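Local coordinates for protein alpha-14 giardin (Giardia lamblia, PDB 3CHJ) that binds calcium and, in a calcium-dependent way, phospholipid membranes as an annexin, and may link the lipid bilayer to the underlying axoneme, at residues Arg82-Leu85 with Leu86-Ile90; Val134-Asp138 with Cys139-Tyr143; Pro159-Thr162 with His163-Glu166; Tyr303-Ala306 with Ile307-Leu310. All coordinates share one frame; numbering follows the deposited sequence.

Interaction 1: residues Arg82-Leu85 with Leu86-Ile90; sequences RAQL and LCELI
Q84 and E88, one helical turn apart, clasp each other on a partly exposed flank of helix 82-94. The amide nitrogen NE2 of Q84 donates to OE2 of E88 over 3.2 Å, leaving within the plane of its own amide and reaching the anti side of the carboxylate. The two flat groups are turned 71° apart, and a single N-H to oxygen bond joins them. A bend in Q84 makes this possible: its CG starts out anti to the backbone N (chi1 -173°), and the turn at chi2 (77°) swings the amide forward along the helix. The same OE2 lies 3.3 Å from Q84 CG, so the carboxylate also rests against the aliphatic part of its partner.

On the apolar side the i to i+4 principle is repeated with hydrocarbon. L85 CG meets L89 CD1 at 3.9 Å, and R82 touches L86 with its CG methylene, 4.0 Å from L86 CD1, while its extended chain carries the guanidinium away to the carbonyl O of M271. Behind both sides run the regular helix bonds, in which the backbone N of L86, C87, E88 and L89 bonds to the carbonyl O of R82, A83, Q84 and L85.

Neighbouring helices close in on this framework, as expected of the all-helical annexin fold. L85 and L89 both lean on M77 of helix 69-78, L86 and L89 reach V107 of helix 101-108, R82 and A83 touch E115 of helix 113-127, and L85 and L86 pack on A270 and M271, respectively, of helix 262-272.

Interaction 2: residues Val134-Asp138 with Cys139-Tyr143; sequences VVRKD and CGDKY
V135 and C139 form the close-packed inner half of this helix end. The backbone N of C139 donates to the carbonyl O of V135 at 2.9 Å, and the SG of C139, set beside its own backbone N, folds back to lie 3.4 Å from that same V135 O. Its sulfur also approaches V135 CG1, a looser apolar touch at 4.3 Å. Both side chains face helices: V135 rests on I149 and L108, C139 on W145 and L104.

The outer half is held by charge. R136 stretches its chain fully, with CG anti to the backbone N (chi1 -172°), and brings its guanidinium over the side chain of D141. The two flat groups are stacked, their planes 27° apart, and the CB of D141 sits 3.6 Å above the guanidinium plane, offset toward the rim. The salt bridge from NH2 of R136 to OD2 of D141 spans 3.4 Å, and its stacked geometry differs from the end-on, two-pronged pairing of the same groups. The other carboxylate oxygen of D141, OD1, accepts from ND2 of N150, which fixes the aspartate from the side of the next helix. R136 itself is exposed, so water would be expected to weaken the ionic attraction.

Between these halves the chain changes direction. The backbone N of G140 still bonds to the carbonyl O of R136, at 2.8 Å but with a bent N-H angle of 138°. G140 then departs with positive phi, the familiar glycine ending of an alpha-helix, here joining two consecutive helices of the all-helical annexin fold.

Interaction 3: residues Pro159-Thr162 with His163-Glu166; sequences PRDT and HELE
D161 and E164 exchange hydrogen bonds in a capping box, the textbook reciprocal closure of a helix N-terminus. In one direction the carboxylate of E164 reaches back: its OE1 accepts the backbone N-H of D161 at 2.9 Å and almost straight, 172°, although the donor comes from above the carboxylate plane. In the other, OD1 of D161, at the N-cap, accepts from the backbone N of E164 at 3.1 Å, nearly along its own C-O bond. The D161 side chain is placed for this by chi1 of 56°, which sets CG between the backbone N and the carbonyl carbon.

Among backbone bonds, the carbonyl O of D161 receives the N of L165 and, weakly, that of E164, while T162 O accepts from E166 N at 2.8 Å.

The charges are less comfortable. OD1 of D161 and OE1 of E164 come within 3.1 Å, their carboxylates turned 63° apart; the two backbone N-H groups and the helix start probably offset the repulsion.

Apolar contact comes from R160, whose CB lies 3.8 Å from L165 CD1, the two side chains crossing at about a right angle.

Anchors from outside fix this start of helix 162-177. R160 bonds through its backbone N to D200 and through NH2 to T195, T162 OG1 pairs with Q203, and L165 packs on Y196 and on Q203 and M207 of helix 198-211.

Interaction 4: residues Tyr303-Ala306 with Ile307-Leu310; sequences YGDA and IKLL
L309 and D305 illustrate the i to i+4 bonding of a helix in the fourth annexin repeat: the backbone N of L309 donates to the carbonyl O of D305 at 2.9 Å. In the same way the N of I307, K308 and L310 bonds to the carbonyl O of Y303, G304 and A306.

A longer polar contact joins side chains on the partly exposed side of the helix. D305 and K308, spaced i to i+3, form a salt bridge of 3.6 Å from OD1 of the aspartate to NZ of the lysine, their side chains running side by side in the same direction. K308 first folds beside its backbone N and then bends at chi3 (-77°), which brings both CE and NZ to the carboxylate, CE again 3.6 Å from OD1. At this length the ionic contact is probably modest.

Packing dominates the buried side. A306 and L310 meet I33 of helix 31-38, I307 and L310 meet L74 of helix 69-78, and I307 also touches F291 and C295 of helix 291-298. The phenol of Y303 is held at its far end by N266, to which its OH is hydrogen-bonded.

With that ring anchored, I307 lies over one face of it in a CH-pi contact: CG1 stands 4.2 Å from the Y303 ring centroid, 16° off the normal and shifted toward the rim, while CD1 reaches out to 4.0 Å from the hydroxyl oxygen OH.

In the fold
The four contacts follow one another in series along the chain, each within a continuous stretch of sequence, and none touches another. Interactions 1 and 2 are the nearest pair, their closest atoms about 4 Å apart: interaction 1 lies on helix 82-94, against which V134 and D138 of interaction 2 pack, and both touch helix 101-108. Interaction 4, its centre about 21 Å from that of interaction 1, shares helix 69-78 with it as a packing partner. Interaction 3 is about 42 Å centre to centre from interaction 4, across the middle of the molecule. Interactions 1 and 4 thus brace individual helices of this strand-free annexin, while interactions 2 and 3 mark where helices stop and start; neighbouring helices connect them.

Interaction 1: residues Arg82-Leu85 with Leu86-Ile90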
loop_
_atom_site.group_PDB
_atom_site.type_symbol
_atom_site.label_atom_id
_atom_site.label_comp_id
_atom_site.label_asym_id
_atom_site.label_seq_id
_atom_site.Cartn_x
_atom_site.Cartn_y
_atom_site.Cartn_z
ATOM N N ARG A 82 -8.591 0.208 -8.659
ATOM C CA ARG A 82 -7.436 0.660 -7.866
ATOM C C ARG A 82 -7.411 2.172 -7.616
ATOM O O ARG A 82 -7.283 2.640 -6.475
ATOM C CB ARG A 82 -6.159 0.230 -8.588
ATOM C CG ARG A 82 -4.877 0.856 -8.090
ATOM C CD ARG A 82 -3.693 0.374 -8.922
ATOM N NE ARG A 82 -2.462 0.365 -8.133
ATOM C CZ ARG A 82 -2.294 -0.386 -7.047
ATOM N NH1 ARG A 82 -3.277 -1.175 -6.631
ATOM N NH2 ARG A 82 -1.159 -0.346 -6.372
ATOM N N ALA A 83 -7.519 2.940 -8.695
ATOM C CA ALA A 83 -7.421 4.391 -8.593
ATOM C C ALA A 83 -8.508 4.947 -7.679
ATOM O O ALA A 83 -8.259 5.865 -6.896
ATOM C CB ALA A 83 -7.488 5.026 -9.976
ATOM N N GLN A 84 -9.714 4.399 -7.788
ATOM C CA GLN A 84 -10.829 4.803 -6.941
ATOM C C GLN A 84 -10.534 4.504 -5.463
ATOM O O GLN A 84 -10.706 5.358 -4.594
ATOM C CB GLN A 84 -12.100 4.063 -7.375
ATOM C CG GLN A 84 -13.336 4.550 -6.663
ATOM C CD GLN A 84 -13.833 5.875 -7.217
ATOM O OE1 GLN A 84 -13.717 6.150 -8.416
ATOM N NE2 GLN A 84 -14.397 6.702 -6.344
ATOM N N LEU A 85 -10.066 3.284 -5.207
ATOM C CA LEU A 85 -9.689 2.881 -3.880
ATOM C C LEU A 85 -8.645 3.854 -3.301
ATOM O O LEU A 85 -8.817 4.324 -2.166
ATOM C CB LEU A 85 -9.165 1.441 -3.889
ATOM C CG LEU A 85 -8.568 0.993 -2.560
ATOM C CD1 LEU A 85 -9.656 0.932 -1.504
ATOM C CD2 LEU A 85 -7.864 -0.343 -2.743
ATOM N N LEU A 86 -7.593 4.167 -4.068
ATOM C CA LEU A 86 -6.548 5.069 -3.557
ATOM C C LEU A 86 -7.107 6.437 -3.172
ATOM O O LEU A 86 -6.760 6.986 -2.115
ATOM C CB LEU A 86 -5.412 5.226 -4.578
ATOM C CG LEU A 86 -4.718 3.924 -5.005
ATOM C CD1 LEU A 86 -3.715 4.155 -6.128
ATOM C CD2 LEU A 86 -4.039 3.244 -3.834
ATOM N N CYS A 87 -7.975 6.994 -4.022
ATOM C CA CYS A 87 -8.580 8.290 -3.725
ATOM C C CYS A 87 -9.460 8.221 -2.475
ATOM O O CYS A 87 -9.420 9.104 -1.626
ATOM C CB CYS A 87 -9.433 8.781 -4.902
ATOM S SG CYS A 87 -8.451 9.285 -6.308
ATOM N N GLU A 88 -10.269 7.173 -2.383
ATOM C CA GLU A 88 -11.144 7.003 -1.216
ATOM C C GLU A 88 -10.346 6.850 0.079
ATOM O O GLU A 88 -10.758 7.367 1.126
ATOM C CB GLU A 88 -12.095 5.834 -1.391
ATOM C CG GLU A 88 -13.061 6.044 -2.550
ATOM C CD GLU A 88 -13.996 4.865 -2.739
ATOM O OE1 GLU A 88 -13.940 3.943 -1.908
ATOM O OE2 GLU A 88 -14.782 4.872 -3.712
ATOM N N LEU A 89 -9.208 6.162 0.007
ATOM C CA LEU A 89 -8.357 6.021 1.200
ATOM C C LEU A 89 -7.773 7.371 1.633
ATOM O O LEU A 89 -7.759 7.687 2.810
ATOM C CB LEU A 89 -7.216 5.023 0.967
ATOM C CG LEU A 89 -7.670 3.568 0.816
ATOM C CD1 LEU A 89 -6.504 2.692 0.332
ATOM C CD2 LEU A 89 -8.203 3.029 2.140
ATOM N N ILE A 90 -7.297 8.158 0.673
ATOM C CA ILE A 90 -6.776 9.509 0.989
ATOM C C ILE A 90 -7.870 10.413 1.562
ATOM O O ILE A 90 -7.647 11.109 2.546
ATOM C CB ILE A 90 -6.130 10.159 -0.250
ATOM C CG1 ILE A 90 -4.884 9.374 -0.633
ATOM C CG2 ILE A 90 -5.838 11.642 -0.000
ATOM C CD1 ILE A 90 -4.398 9.728 -2.025
#

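Interaction 2: residues Val134-Asp138 with Cys139-Tyr143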
loop_
_atom_site.group_PDB
_atom_site.type_symbol
_atom_site.label_atom_id
_atom_site.label_comp_id
_atom_site.label_asym_id
_atom_site.label_seq_id
_atom_site.Cartn_x
_atom_site.Cartn_y
_atom_site.Cartn_z
ATOM N N VAL A 134 -4.663 18.972 -0.012
ATOM C CA VAL A 134 -5.288 18.378 1.167
ATOM C C VAL A 134 -4.222 17.688 2.023
ATOM O O VAL A 134 -4.221 17.809 3.248
ATOM C CB VAL A 134 -6.399 17.378 0.784
ATOM C CG1 VAL A 134 -6.878 16.620 2.012
ATOM C CG2 VAL A 134 -7.558 18.128 0.143
ATOM N N VAL A 135 -3.295 16.991 1.369
ATOM C CA VAL A 135 -2.251 16.277 2.094
ATOM C C VAL A 135 -1.362 17.275 2.838
ATOM O O VAL A 135 -1.066 17.078 4.020
ATOM C CB VAL A 135 -1.419 15.378 1.151
ATOM C CG1 VAL A 135 -0.124 14.866 1.865
ATOM C CG2 VAL A 135 -2.288 14.201 0.649
ATOM N N ARG A 136 -0.941 18.338 2.158
ATOM C CA ARG A 136 -0.072 19.336 2.789
ATOM C C ARG A 136 -0.772 20.083 3.937
ATOM O O ARG A 136 -0.180 20.344 4.990
ATOM C CB ARG A 136 0.449 20.312 1.744
ATOM C CG ARG A 136 1.502 21.243 2.302
ATOM C CD ARG A 136 2.030 22.168 1.230
ATOM N NE ARG A 136 3.222 22.867 1.714
ATOM C CZ ARG A 136 4.467 22.597 1.328
ATOM N NH1 ARG A 136 4.716 21.640 0.437
ATOM N NH2 ARG A 136 5.471 23.302 1.831
ATOM N N LYS A 137 -2.031 20.449 3.731
ATOM C CA LYS A 137 -2.796 21.156 4.769
ATOM C C LYS A 137 -2.907 20.333 6.056
ATOM O O LYS A 137 -2.762 20.860 7.170
ATOM C CB LYS A 137 -4.180 21.517 4.228
ATOM C CG LYS A 137 -5.125 22.162 5.237
ATOM C CD LYS A 137 -6.393 22.638 4.530
ATOM C CE LYS A 137 -7.370 21.502 4.298
ATOM N NZ LYS A 137 -8.129 21.173 5.532
ATOM N N ASP A 138 -3.104 19.032 5.894
ATOM C CA ASP A 138 -3.314 18.148 7.029
ATOM C C ASP A 138 -2.017 17.699 7.680
ATOM O O ASP A 138 -1.973 17.525 8.896
ATOM C CB ASP A 138 -4.181 16.955 6.616
ATOM C CG ASP A 138 -5.585 17.380 6.210
ATOM O OD1 ASP A 138 -6.075 18.408 6.707
ATOM O OD2 ASP A 138 -6.190 16.684 5.386
ATOM N N CYS A 139 -0.965 17.517 6.882
ATOM C CA CYS A 139 0.277 16.938 7.407
ATOM C C CYS A 139 1.357 17.970 7.729
ATOM O O CYS A 139 2.320 17.668 8.439
ATOM C CB CYS A 139 0.856 15.944 6.416
ATOM S SG CYS A 139 -0.201 14.530 6.144
ATOM N N GLY A 140 1.231 19.162 7.159
ATOM C CA GLY A 140 2.290 20.150 7.222
ATOM C C GLY A 140 3.467 19.762 6.353
ATOM O O GLY A 140 3.350 18.863 5.502
ATOM N N ASP A 141 4.588 20.442 6.553
ATOM C CA ASP A 141 5.787 20.127 5.784
ATOM C C ASP A 141 7.026 20.206 6.672
ATOM O O ASP A 141 8.114 20.510 6.186
ATOM C CB ASP A 141 5.860 21.050 4.559
ATOM C CG ASP A 141 6.888 20.596 3.531
ATOM O OD1 ASP A 141 6.725 19.516 2.912
ATOM O OD2 ASP A 141 7.850 21.363 3.311
ATOM N N LYS A 142 6.853 19.917 7.962
ATOM C CA LYS A 142 7.940 19.972 8.955
ATOM C C LYS A 142 8.626 18.600 9.081
ATOM O O LYS A 142 9.860 18.493 8.998
ATOM C CB LYS A 142 7.399 20.433 10.314
ATOM C CG LYS A 142 8.386 20.338 11.476
ATOM C CD LYS A 142 7.746 20.904 12.744
ATOM C CE LYS A 142 8.651 20.725 13.959
ATOM N NZ LYS A 142 9.548 21.896 14.126
ATOM N N TYR A 143 7.830 17.553 9.289
ATOM C CA TYR A 143 8.388 16.217 9.477
ATOM C C TYR A 143 8.946 15.703 8.171
ATOM O O TYR A 143 8.404 16.009 7.102
ATOM C CB TYR A 143 7.343 15.229 10.009
ATOM C CG TYR A 143 6.823 15.691 11.337
ATOM C CD1 TYR A 143 5.543 16.215 11.459
ATOM C CD2 TYR A 143 7.663 15.677 12.448
ATOM C CE1 TYR A 143 5.072 16.681 12.673
ATOM C CE2 TYR A 143 7.214 16.159 13.671
ATOM C CZ TYR A 143 5.929 16.653 13.768
ATOM O OH TYR A 143 5.489 17.119 14.981
#

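Interaction 3: residues Pro159-Thr162 with His163-Glu166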
loop_
_atom_site.group_PDB
_atom_site.type_symbol
_atom_site.label_atom_id
_atom_site.label_comp_id
_atom_site.label_asym_id
_atom_site.label_seq_id
_atom_site.Cartn_x
_atom_site.Cartn_y
_atom_site.Cartn_z
ATOM N N PRO A 159 14.449 9.957 -14.922
ATOM C CA PRO A 159 15.761 9.314 -15.042
ATOM C C PRO A 159 16.948 10.249 -14.871
ATOM O O PRO A 159 16.868 11.443 -15.176
ATOM C CB PRO A 159 15.737 8.714 -16.456
ATOM C CG PRO A 159 14.281 8.559 -16.772
ATOM C CD PRO A 159 13.650 9.768 -16.147
ATOM N N ARG A 160 18.040 9.682 -14.361
ATOM C CA ARG A 160 19.277 10.405 -14.073
ATOM C C ARG A 160 20.424 9.601 -14.640
ATOM O O ARG A 160 20.289 8.395 -14.858
ATOM C CB ARG A 160 19.500 10.505 -12.569
ATOM C CG ARG A 160 18.669 11.529 -11.907
ATOM C CD ARG A 160 18.722 11.283 -10.420
ATOM N NE ARG A 160 18.245 12.456 -9.693
ATOM C CZ ARG A 160 16.974 12.720 -9.443
ATOM N NH1 ARG A 160 16.009 11.897 -9.853
ATOM N NH2 ARG A 160 16.669 13.826 -8.781
ATOM N N ASP A 161 21.560 10.251 -14.852
ATOM C CA ASP A 161 22.754 9.521 -15.283
ATOM C C ASP A 161 23.604 9.058 -14.101
ATOM O O ASP A 161 23.402 9.495 -12.958
ATOM C CB ASP A 161 23.574 10.330 -16.301
ATOM C CG ASP A 161 23.984 11.696 -15.786
ATOM O OD1 ASP A 161 24.410 11.819 -14.612
ATOM O OD2 ASP A 161 23.890 12.666 -16.576
ATOM N N THR A 162 24.548 8.153 -14.380
ATOM C CA THR A 162 25.394 7.584 -13.343
ATOM C C THR A 162 26.169 8.647 -12.558
ATOM O O THR A 162 26.358 8.513 -11.352
ATOM C CB THR A 162 26.317 6.497 -13.921
ATOM O OG1 THR A 162 25.503 5.497 -14.542
ATOM C CG2 THR A 162 27.170 5.849 -12.846
ATOM N N HIS A 163 26.614 9.716 -13.232
ATOM C CA HIS A 163 27.321 10.806 -12.544
ATOM C C HIS A 163 26.501 11.413 -11.403
ATOM O O HIS A 163 27.026 11.646 -10.314
ATOM C CB HIS A 163 27.767 11.912 -13.521
ATOM C CG HIS A 163 28.489 13.055 -12.858
ATOM N ND1 HIS A 163 29.775 12.947 -12.376
ATOM C CD2 HIS A 163 28.096 14.325 -12.591
ATOM C CE1 HIS A 163 30.143 14.097 -11.837
ATOM N NE2 HIS A 163 29.143 14.951 -11.956
ATOM N N GLU A 164 25.222 11.658 -11.667
ATOM C CA GLU A 164 24.333 12.225 -10.653
ATOM C C GLU A 164 24.158 11.257 -9.487
ATOM O O GLU A 164 24.134 11.672 -8.337
ATOM C CB GLU A 164 22.982 12.589 -11.271
ATOM C CG GLU A 164 23.071 13.653 -12.371
ATOM C CD GLU A 164 21.773 13.804 -13.161
ATOM O OE1 GLU A 164 21.584 13.115 -14.204
ATOM O OE2 GLU A 164 20.941 14.633 -12.743
ATOM N N LEU A 165 24.088 9.967 -9.798
ATOM C CA LEU A 165 23.998 8.941 -8.757
ATOM C C LEU A 165 25.250 8.905 -7.911
ATOM O O LEU A 165 25.159 8.790 -6.691
ATOM C CB LEU A 165 23.704 7.561 -9.344
ATOM C CG LEU A 165 22.238 7.142 -9.459
ATOM C CD1 LEU A 165 21.447 8.131 -10.282
ATOM C CD2 LEU A 165 22.150 5.741 -10.063
ATOM N N GLU A 166 26.423 9.004 -8.548
ATOM C CA GLU A 166 27.678 9.065 -7.796
ATOM C C GLU A 166 27.716 10.260 -6.837
ATOM O O GLU A 166 28.151 10.125 -5.690
ATOM C CB GLU A 166 28.900 9.095 -8.728
ATOM C CG GLU A 166 29.051 7.878 -9.651
ATOM C CD GLU A 166 29.626 6.633 -8.964
ATOM O OE1 GLU A 166 29.889 6.669 -7.737
ATOM O OE2 GLU A 166 29.815 5.612 -9.674
#

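Interaction 4: residues Tyr303-Ala306 with Ile307-Leu310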
loop_
_atom_site.group_PDB
_atom_site.type_symbol
_atom_site.label_atom_id
_atom_site.label_comp_id
_atom_site.label_asym_id
_atom_site.label_seq_id
_atom_site.Cartn_x
_atom_site.Cartn_y
_atom_site.Cartn_z
ATOM N N TYR A 303 -11.821 -13.797 8.862
ATOM C CA TYR A 303 -11.016 -12.640 8.453
ATOM C C TYR A 303 -9.574 -13.051 8.223
ATOM O O TYR A 303 -8.952 -12.654 7.230
ATOM C CB TYR A 303 -11.122 -11.494 9.476
ATOM C CG TYR A 303 -10.286 -10.273 9.138
ATOM C CD1 TYR A 303 -10.632 -9.446 8.077
ATOM C CD2 TYR A 303 -9.142 -9.960 9.872
ATOM C CE1 TYR A 303 -9.869 -8.319 7.767
ATOM C CE2 TYR A 303 -8.367 -8.840 9.580
ATOM C CZ TYR A 303 -8.738 -8.028 8.514
ATOM O OH TYR A 303 -7.955 -6.935 8.225
ATOM N N GLY A 304 -9.021 -13.828 9.144
ATOM C CA GLY A 304 -7.667 -14.344 8.986
ATOM C C GLY A 304 -7.551 -15.208 7.749
ATOM O O GLY A 304 -6.573 -15.107 7.006
ATOM N N ASP A 305 -8.553 -16.051 7.510
ATOM C CA ASP A 305 -8.548 -16.916 6.330
ATOM C C ASP A 305 -8.575 -16.087 5.054
ATOM O O ASP A 305 -7.914 -16.428 4.078
ATOM C CB ASP A 305 -9.720 -17.904 6.394
ATOM C CG ASP A 305 -9.544 -18.948 7.512
ATOM O OD1 ASP A 305 -8.407 -19.180 7.980
ATOM O OD2 ASP A 305 -10.572 -19.532 7.919
ATOM N N ALA A 306 -9.312 -14.975 5.074
ATOM C CA ALA A 306 -9.393 -14.099 3.907
ATOM C C ALA A 306 -8.065 -13.419 3.593
ATOM O O ALA A 306 -7.679 -13.331 2.425
ATOM C CB ALA A 306 -10.499 -13.051 4.086
ATOM N N ILE A 307 -7.389 -12.910 4.626
ATOM C CA ILE A 307 -6.085 -12.285 4.436
ATOM C C ILE A 307 -5.093 -13.301 3.870
ATOM O O ILE A 307 -4.406 -13.010 2.875
ATOM C CB ILE A 307 -5.554 -11.642 5.743
ATOM C CG1 ILE A 307 -6.482 -10.516 6.210
ATOM C CG2 ILE A 307 -4.084 -11.159 5.592
ATOM C CD1 ILE A 307 -6.681 -9.329 5.223
ATOM N N LYS A 308 -5.065 -14.509 4.450
ATOM C CA LYS A 308 -4.159 -15.582 3.975
ATOM C C LYS A 308 -4.447 -15.919 2.517
ATOM O O LYS A 308 -3.512 -16.052 1.710
ATOM C CB LYS A 308 -4.301 -16.859 4.818
ATOM C CG LYS A 308 -3.588 -16.794 6.152
ATOM C CD LYS A 308 -3.570 -18.127 6.867
ATOM C CE LYS A 308 -4.933 -18.425 7.504
ATOM N NZ LYS A 308 -4.871 -19.532 8.512
ATOM N N LEU A 309 -5.733 -16.031 2.163
ATOM C CA LEU A 309 -6.106 -16.398 0.798
ATOM C C LEU A 309 -5.765 -15.305 -0.224
ATOM O O LEU A 309 -5.277 -15.580 -1.321
ATOM C CB LEU A 309 -7.609 -16.731 0.746
ATOM C CG LEU A 309 -8.158 -17.243 -0.584
ATOM C CD1 LEU A 309 -7.367 -18.440 -1.081
ATOM C CD2 LEU A 309 -9.630 -17.601 -0.389
ATOM N N LEU A 310 -6.013 -14.046 0.124
ATOM C CA LEU A 310 -5.734 -12.955 -0.818
ATOM C C LEU A 310 -4.263 -12.880 -1.161
ATOM O O LEU A 310 -3.903 -12.570 -2.302
ATOM C CB LEU A 310 -6.180 -11.615 -0.218
ATOM C CG LEU A 310 -7.699 -11.430 -0.280
ATOM C CD1 LEU A 310 -8.148 -10.280 0.661
ATOM C CD2 LEU A 310 -8.168 -11.182 -1.698
#